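Local coordinates for protein uncharacterized HTH-type transcriptional regulator HI_0893 (Haemophilus influenzae, PDB 3QKX) that probably binds regulatory DNA as a TetR-family transcriptional regulator and forms a two-chain assembly, at residues F95-P100 and N158-A163; R19-E24 and K107-L112. All blocks are in the same frame, centred on the assembly; numbering follows the deposited sequence.

Interaction 1. Residues F95-P100 and N158-A163; sequences FLQENP and NLASDA
Leu96 and Ala160 meet between two helices of the C-terminal domain and hold the nearest CA atoms of the two segments, 6.7 Å apart. The apolar part of the contact is small and centred on the methyl group of Ala160. Leu96 presents one branch to it, with CD1 4.0 Å from Ala160 CB, and the base of the same side chain, CB, lies 4.1 Å from that methyl carbon. The small side chain of Ala160 is compatible with the close backbone spacing, and both residues are buried.

At the exposed margin a polar group borders this apolar patch through van der Waals contact alone. In one of two modelled conformers the chain of Gln97 is folded at chi2 (-67°), and this bend carries the amide across to the second helix instead of out along its own. There Gln97 NE2 lies 3.7 Å from both CA and CB of Ala160, an approach that remains tentative because it rests on that conformer.

Within 95-100, a side-chain hydrogen bond closes the helix end. Asn99, the first residue to leave helical geometry, turns back so that its ND2 donates to Phe95 O at 2.8 Å. The bond is nearly straight (163°) and uses a lone pair in the carbonyl plane, while the acceptor also lies close to the amide plane of Asn99. The backbone N of Asn99 reaches the same oxygen more weakly, so two donors converge on Phe95 O where helix 81-98 ends.

The packing of Leu96 on Ala160 joins helix 81-98 to helix 154-165. Helix 100-109 closes over the junction, with Leu106 on Leu96 and Leu103 on Ala160, and Trp93 adds to the packing round Ala160. Beyond it, Asn158 is hydrogen-bonded to Asn158 of the second subunit, placing helix 154-165 at the dimer interface.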
loop_
_atom_site.group_PDB
_atom_site.type_symbol
_atom_site.label_atom_id
_atom_site.label_comp_id
_atom_site.label_asym_id
_atom_site.label_seq_id
_atom_site.Cartn_x
_atom_site.Cartn_y
_atom_site.Cartn_z
ATOM N N PHE A 95 13.802 4.320 -7.824
ATOM C CA PHE A 95 13.884 5.278 -6.721
ATOM C C PHE A 95 13.699 4.584 -5.385
ATOM O O PHE A 95 14.458 4.861 -4.432
ATOM C CB PHE A 95 12.855 6.386 -6.859
ATOM C CG PHE A 95 12.777 7.287 -5.664
ATOM C CD1 PHE A 95 13.717 8.276 -5.469
ATOM C CD2 PHE A 95 11.745 7.161 -4.739
ATOM C CE1 PHE A 95 13.646 9.116 -4.379
ATOM C CE2 PHE A 95 11.675 8.010 -3.642
ATOM C CZ PHE A 95 12.623 8.981 -3.471
ATOM N N LEU A 96 12.695 3.701 -5.313
ATOM C CA LEU A 96 12.387 2.980 -4.083
ATOM C C LEU A 96 13.402 1.911 -3.798
ATOM O O LEU A 96 13.733 1.697 -2.639
ATOM C CB LEU A 96 10.999 2.361 -4.128
ATOM C CG LEU A 96 9.843 3.375 -4.123
ATOM C CD1 LEU A 96 8.521 2.710 -4.469
ATOM C CD2 LEU A 96 9.743 4.094 -2.778
ATOM N N GLN A 97 13.918 1.251 -4.839
ATOM C CA GLN A 97 14.995 0.300 -4.622
ATOM C C GLN A 97 16.263 1.030 -4.134
ATOM O O GLN A 97 16.889 0.572 -3.177
ATOM C CB GLN A 97 15.226 -0.578 -5.865
ATOM C CG GLN A 97 14.004 -1.544 -6.185
ATOM C CD GLN A 97 13.770 -2.651 -5.126
ATOM O OE1 GLN A 97 14.582 -3.567 -4.965
ATOM N NE2 GLN A 97 12.637 -2.569 -4.427
ATOM N N GLU A 98 16.594 2.168 -4.732
ATOM C CA GLU A 98 17.741 2.968 -4.266
ATOM C C GLU A 98 17.539 3.559 -2.840
ATOM O O GLU A 98 18.504 3.786 -2.144
ATOM C CB GLU A 98 18.117 4.080 -5.302
ATOM C CG GLU A 98 19.100 3.597 -6.452
ATOM C CD GLU A 98 18.826 4.196 -7.905
ATOM O OE1 GLU A 98 18.188 5.281 -8.069
ATOM O OE2 GLU A 98 19.289 3.564 -8.894
ATOM N N ASN A 99 16.286 3.795 -2.433
ATOM C CA ASN A 99 15.962 4.431 -1.142
ATOM C C ASN A 99 14.983 3.587 -0.303
ATOM O O ASN A 99 13.827 3.942 -0.149
ATOM C CB ASN A 99 15.371 5.799 -1.390
ATOM C CG ASN A 99 16.317 6.696 -2.114
ATOM O OD1 ASN A 99 17.170 7.322 -1.505
ATOM N ND2 ASN A 99 16.203 6.735 -3.428
ATOM N N PRO A 100 15.458 2.474 0.256
ATOM C CA PRO A 100 14.581 1.573 0.967
ATOM C C PRO A 100 14.001 2.156 2.268
ATOM O O PRO A 100 12.895 1.772 2.683
ATOM C CB PRO A 100 15.490 0.377 1.279
ATOM C CG PRO A 100 16.825 0.893 1.264
ATOM C CD PRO A 100 16.871 2.134 0.441
ATOM N N ASN A 158 3.733 -1.201 -5.408
ATOM C CA ASN A 158 3.348 -2.442 -4.762
ATOM C C ASN A 158 4.434 -3.537 -4.942
ATOM O O ASN A 158 4.678 -4.357 -4.027
ATOM C CB ASN A 158 1.966 -2.932 -5.290
ATOM C CG ASN A 158 0.767 -2.191 -4.639
ATOM O OD1 ASN A 158 0.903 -1.599 -3.587
ATOM N ND2 ASN A 158 -0.404 -2.252 -5.274
ATOM N N LEU A 159 5.079 -3.547 -6.110
ATOM C CA LEU A 159 6.108 -4.534 -6.399
ATOM C C LEU A 159 7.349 -4.320 -5.531
ATOM O O LEU A 159 7.852 -5.263 -4.933
ATOM C CB LEU A 159 6.482 -4.511 -7.879
ATOM C CG LEU A 159 7.241 -5.729 -8.387
ATOM C CD1 LEU A 159 6.409 -7.031 -8.220
ATOM C CD2 LEU A 159 7.594 -5.523 -9.811
ATOM N N ALA A 160 7.826 -3.076 -5.470
ATOM C CA ALA A 160 8.927 -2.691 -4.582
ATOM C C ALA A 160 8.625 -3.089 -3.132
ATOM O O ALA A 160 9.462 -3.699 -2.449
ATOM C CB ALA A 160 9.161 -1.225 -4.665
ATOM N N SER A 161 7.410 -2.795 -2.688
ATOM C CA SER A 161 7.052 -2.983 -1.294
ATOM C C SER A 161 6.983 -4.471 -0.912
ATOM O O SER A 161 7.579 -4.881 0.094
ATOM C CB SER A 161 5.737 -2.282 -0.980
ATOM O OG SER A 161 5.672 -1.948 0.407
ATOM N N ASP A 162 6.342 -5.268 -1.772
ATOM C CA ASP A 162 6.190 -6.718 -1.577
ATOM C C ASP A 162 7.353 -7.600 -2.135
ATOM O O ASP A 162 7.352 -8.808 -1.929
ATOM C CB ASP A 162 4.855 -7.177 -2.192
ATOM C CG ASP A 162 3.650 -6.298 -1.730
ATOM O OD1 ASP A 162 3.713 -5.744 -0.584
ATOM O OD2 ASP A 162 2.693 -6.110 -2.526
ATOM N N ALA A 163 8.332 -6.999 -2.819
ATOM C CA ALA A 163 9.617 -7.659 -3.118
ATOM C C ALA A 163 10.278 -8.221 -1.833
ATOM O O ALA A 163 10.955 -9.291 -1.850
ATOM C CB ALA A 163 10.561 -6.673 -3.816
#

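Interaction 2. Residues R19-E24 and K107-L112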
loop_
_atom_site.group_PDB
_atom_site.type_symbol
_atom_site.label_atom_id
_atom_site.label_comp_id
_atom_site.label_asym_id
_atom_site.label_seq_id
_atom_site.Cartn_x
_atom_site.Cartn_y
_atom_site.Cartn_z
ATOM N N ARG A 19 15.280 8.264 8.701
ATOM C CA ARG A 19 16.011 7.181 9.377
ATOM C C ARG A 19 15.403 6.802 10.716
ATOM O O ARG A 19 15.158 5.636 10.969
ATOM C CB ARG A 19 17.481 7.559 9.580
ATOM C CG ARG A 19 18.281 7.626 8.291
ATOM C CD ARG A 19 19.776 7.827 8.565
ATOM N NE ARG A 19 20.260 8.966 7.792
ATOM C CZ ARG A 19 20.589 10.180 8.263
ATOM N NH1 ARG A 19 20.618 10.465 9.577
ATOM N NH2 ARG A 19 20.956 11.116 7.394
ATOM N N LEU A 20 15.153 7.795 11.561
ATOM C CA LEU A 20 14.580 7.553 12.892
ATOM C C LEU A 20 13.147 6.996 12.751
ATOM O O LEU A 20 12.711 6.154 13.554
ATOM C CB LEU A 20 14.630 8.830 13.763
ATOM C CG LEU A 20 14.792 8.674 15.282
HETATM N N MSE A 21 12.454 7.386 11.684
HETATM C CA MSE A 21 11.132 6.823 11.392
HETATM C C MSE A 21 11.197 5.359 10.917
HETATM O O MSE A 21 10.312 4.574 11.226
HETATM C CB MSE A 21 10.408 7.683 10.352
HETATM C CG MSE A 21 8.916 7.527 10.368
HETATM SE SE MSE A 21 8.105 8.456 8.907
HETATM C CE MSE A 21 8.585 10.257 9.360
ATOM N N ALA A 22 12.224 5.015 10.141
ATOM C CA ALA A 22 12.390 3.668 9.623
ATOM C C ALA A 22 12.874 2.682 10.707
ATOM O O ALA A 22 12.433 1.525 10.737
ATOM C CB ALA A 22 13.342 3.680 8.439
ATOM N N ARG A 23 13.744 3.143 11.612
ATOM C CA ARG A 23 14.335 2.257 12.641
ATOM C C ARG A 23 13.462 2.104 13.903
ATOM O O ARG A 23 13.115 0.972 14.295
ATOM C CB ARG A 23 15.729 2.754 13.029
ATOM C CG ARG A 23 16.728 2.694 11.875
ATOM C CD ARG A 23 18.155 2.940 12.349
ATOM N NE ARG A 23 18.945 3.648 11.325
ATOM C CZ ARG A 23 20.061 4.359 11.558
ATOM N NH1 ARG A 23 20.573 4.485 12.795
ATOM N NH2 ARG A 23 20.680 4.956 10.543
ATOM N N GLU A 24 13.146 3.233 14.541
ATOM C CA GLU A 24 12.137 3.297 15.600
ATOM C C GLU A 24 10.817 3.678 14.926
ATOM O O GLU A 24 10.775 3.826 13.705
ATOM C CB GLU A 24 12.535 4.343 16.642
ATOM C CG GLU A 24 13.961 4.172 17.206
ATOM C CD GLU A 24 14.387 5.323 18.102
ATOM O OE1 GLU A 24 14.659 6.434 17.583
ATOM O OE2 GLU A 24 14.471 5.115 19.324
ATOM N N LYS A 107 4.184 3.747 4.198
ATOM C CA LYS A 107 2.956 3.415 4.906
ATOM C C LYS A 107 2.716 4.451 6.012
ATOM O O LYS A 107 1.686 5.147 6.026
ATOM C CB LYS A 107 3.050 1.993 5.479
ATOM C CG LYS A 107 3.207 0.893 4.390
ATOM N N GLN A 108 3.711 4.597 6.886
ATOM C CA GLN A 108 3.652 5.578 7.978
ATOM C C GLN A 108 3.478 7.057 7.540
ATOM O O GLN A 108 3.054 7.873 8.346
ATOM C CB GLN A 108 4.892 5.456 8.873
ATOM C CG GLN A 108 4.936 4.210 9.744
ATOM C CD GLN A 108 6.208 4.141 10.574
ATOM O OE1 GLN A 108 6.187 4.329 11.790
ATOM N NE2 GLN A 108 7.326 3.881 9.915
ATOM N N TYR A 109 3.806 7.397 6.291
ATOM C CA TYR A 109 3.615 8.776 5.790
ATOM C C TYR A 109 2.161 9.259 5.841
ATOM O O TYR A 109 1.922 10.432 6.120
ATOM C CB TYR A 109 4.125 8.939 4.337
ATOM C CG TYR A 109 5.643 8.957 4.108
ATOM C CD1 TYR A 109 6.557 9.281 5.129
ATOM C CD2 TYR A 109 6.156 8.713 2.839
ATOM C CE1 TYR A 109 7.934 9.300 4.887
ATOM C CE2 TYR A 109 7.525 8.738 2.590
ATOM C CZ TYR A 109 8.413 9.034 3.622
ATOM O OH TYR A 109 9.775 9.058 3.385
ATOM N N GLU A 110 1.200 8.365 5.571
ATOM C CA GLU A 110 -0.235 8.743 5.545
ATOM C C GLU A 110 -0.780 9.258 6.890
ATOM O O GLU A 110 -1.781 9.973 6.907
ATOM C CB GLU A 110 -1.099 7.588 5.039
ATOM C CG GLU A 110 -1.019 7.393 3.529
ATOM C CD GLU A 110 -1.629 6.064 3.062
ATOM O OE1 GLU A 110 -2.418 5.455 3.832
ATOM O OE2 GLU A 110 -1.315 5.635 1.924
ATOM N N SER A 111 -0.108 8.923 7.995
ATOM C CA SER A 111 -0.410 9.522 9.311
ATOM C C SER A 111 0.075 10.986 9.495
ATOM O O SER A 111 -0.275 11.620 10.498
ATOM C CB SER A 111 0.174 8.657 10.439
ATOM O OG SER A 111 -0.326 7.333 10.387
ATOM N N LEU A 112 0.878 11.511 8.559
ATOM C CA LEU A 112 1.422 12.873 8.691
ATOM C C LEU A 112 0.338 13.933 8.443
ATOM O O LEU A 112 -0.523 13.733 7.584
ATOM C CB LEU A 112 2.577 13.108 7.703
ATOM C CG LEU A 112 3.867 12.295 7.874
ATOM C CD1 LEU A 112 4.773 12.485 6.666
ATOM C CD2 LEU A 112 4.578 12.689 9.138
#
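Met21, a selenomethionine here, carries CG anti to the backbone N (chi1 -158°) and stays extended through chi2, which delivers SE to Tyr109; the bend at chi3 only turns CE aside. Gln108 takes a different rotation, CG beside its own backbone N, then stretches out beyond CG and passes Met21 in the opposite direction. The result is a Met-aromatic contact next to an amide-to-backbone bond, between helix 6-23 of the TetR-type DNA-binding domain and the end of helix 100-109 in the C-terminal domain.

Met21 SE lies 4.1 Å from Tyr109 CE1 and almost as near to Tyr109 CD1. The distance from Met21 SE to the centroid of the Tyr109 ring is 5.2 Å. The line between them is 70° off the ring normal, an oblique placement. The phenol hydroxyl continues toward helix 6-23, where Tyr109 OH is hydrogen-bonded to Asp18; the ring therefore has a polar anchor on the same helix that supplies the selenium. Phe59, Val63 and Phe67 of helix 52-72 enclose the apolar parts, Phe59 packing on Met21 and the other two on Tyr109.

Both ends of the Gln108 amide are engaged by the chain around the end of helix 6-23. OE1 accepts from the backbone N of Leu26, just beyond the segment, which fixes the rotation of the amide and turns NE2 to the last helical turn. There Gln108 NE2 gives a long, weak hydrogen bond to Met21 O, at 3.3 Å and 157°, while also lying 4.0 Å from Met21 CG.

How the interactions relate
From the N terminus, the chain first supplies 19-24, at the end of helix 6-23, runs through the predicted helix-turn-helix and helix 52-72, and next reaches 95-100. After 95-100 it turns into helix 100-109, whose end, 107-112, returns to 19-24 and closes interaction 2. Interaction 1 closes later, when 158-163 on helix 154-165 comes back to 95-100. The two loops cross, their segments alternating along the chain. Their centres are 15 Å apart and they do not touch, yet helices 81-98 and 100-109, consecutive in sequence, connect them. Interaction 2 ties the DNA-binding domain to the C-terminal domain; interaction 1 lies within the latter, joining helix 81-98 to the dimer-interface helix 154-165.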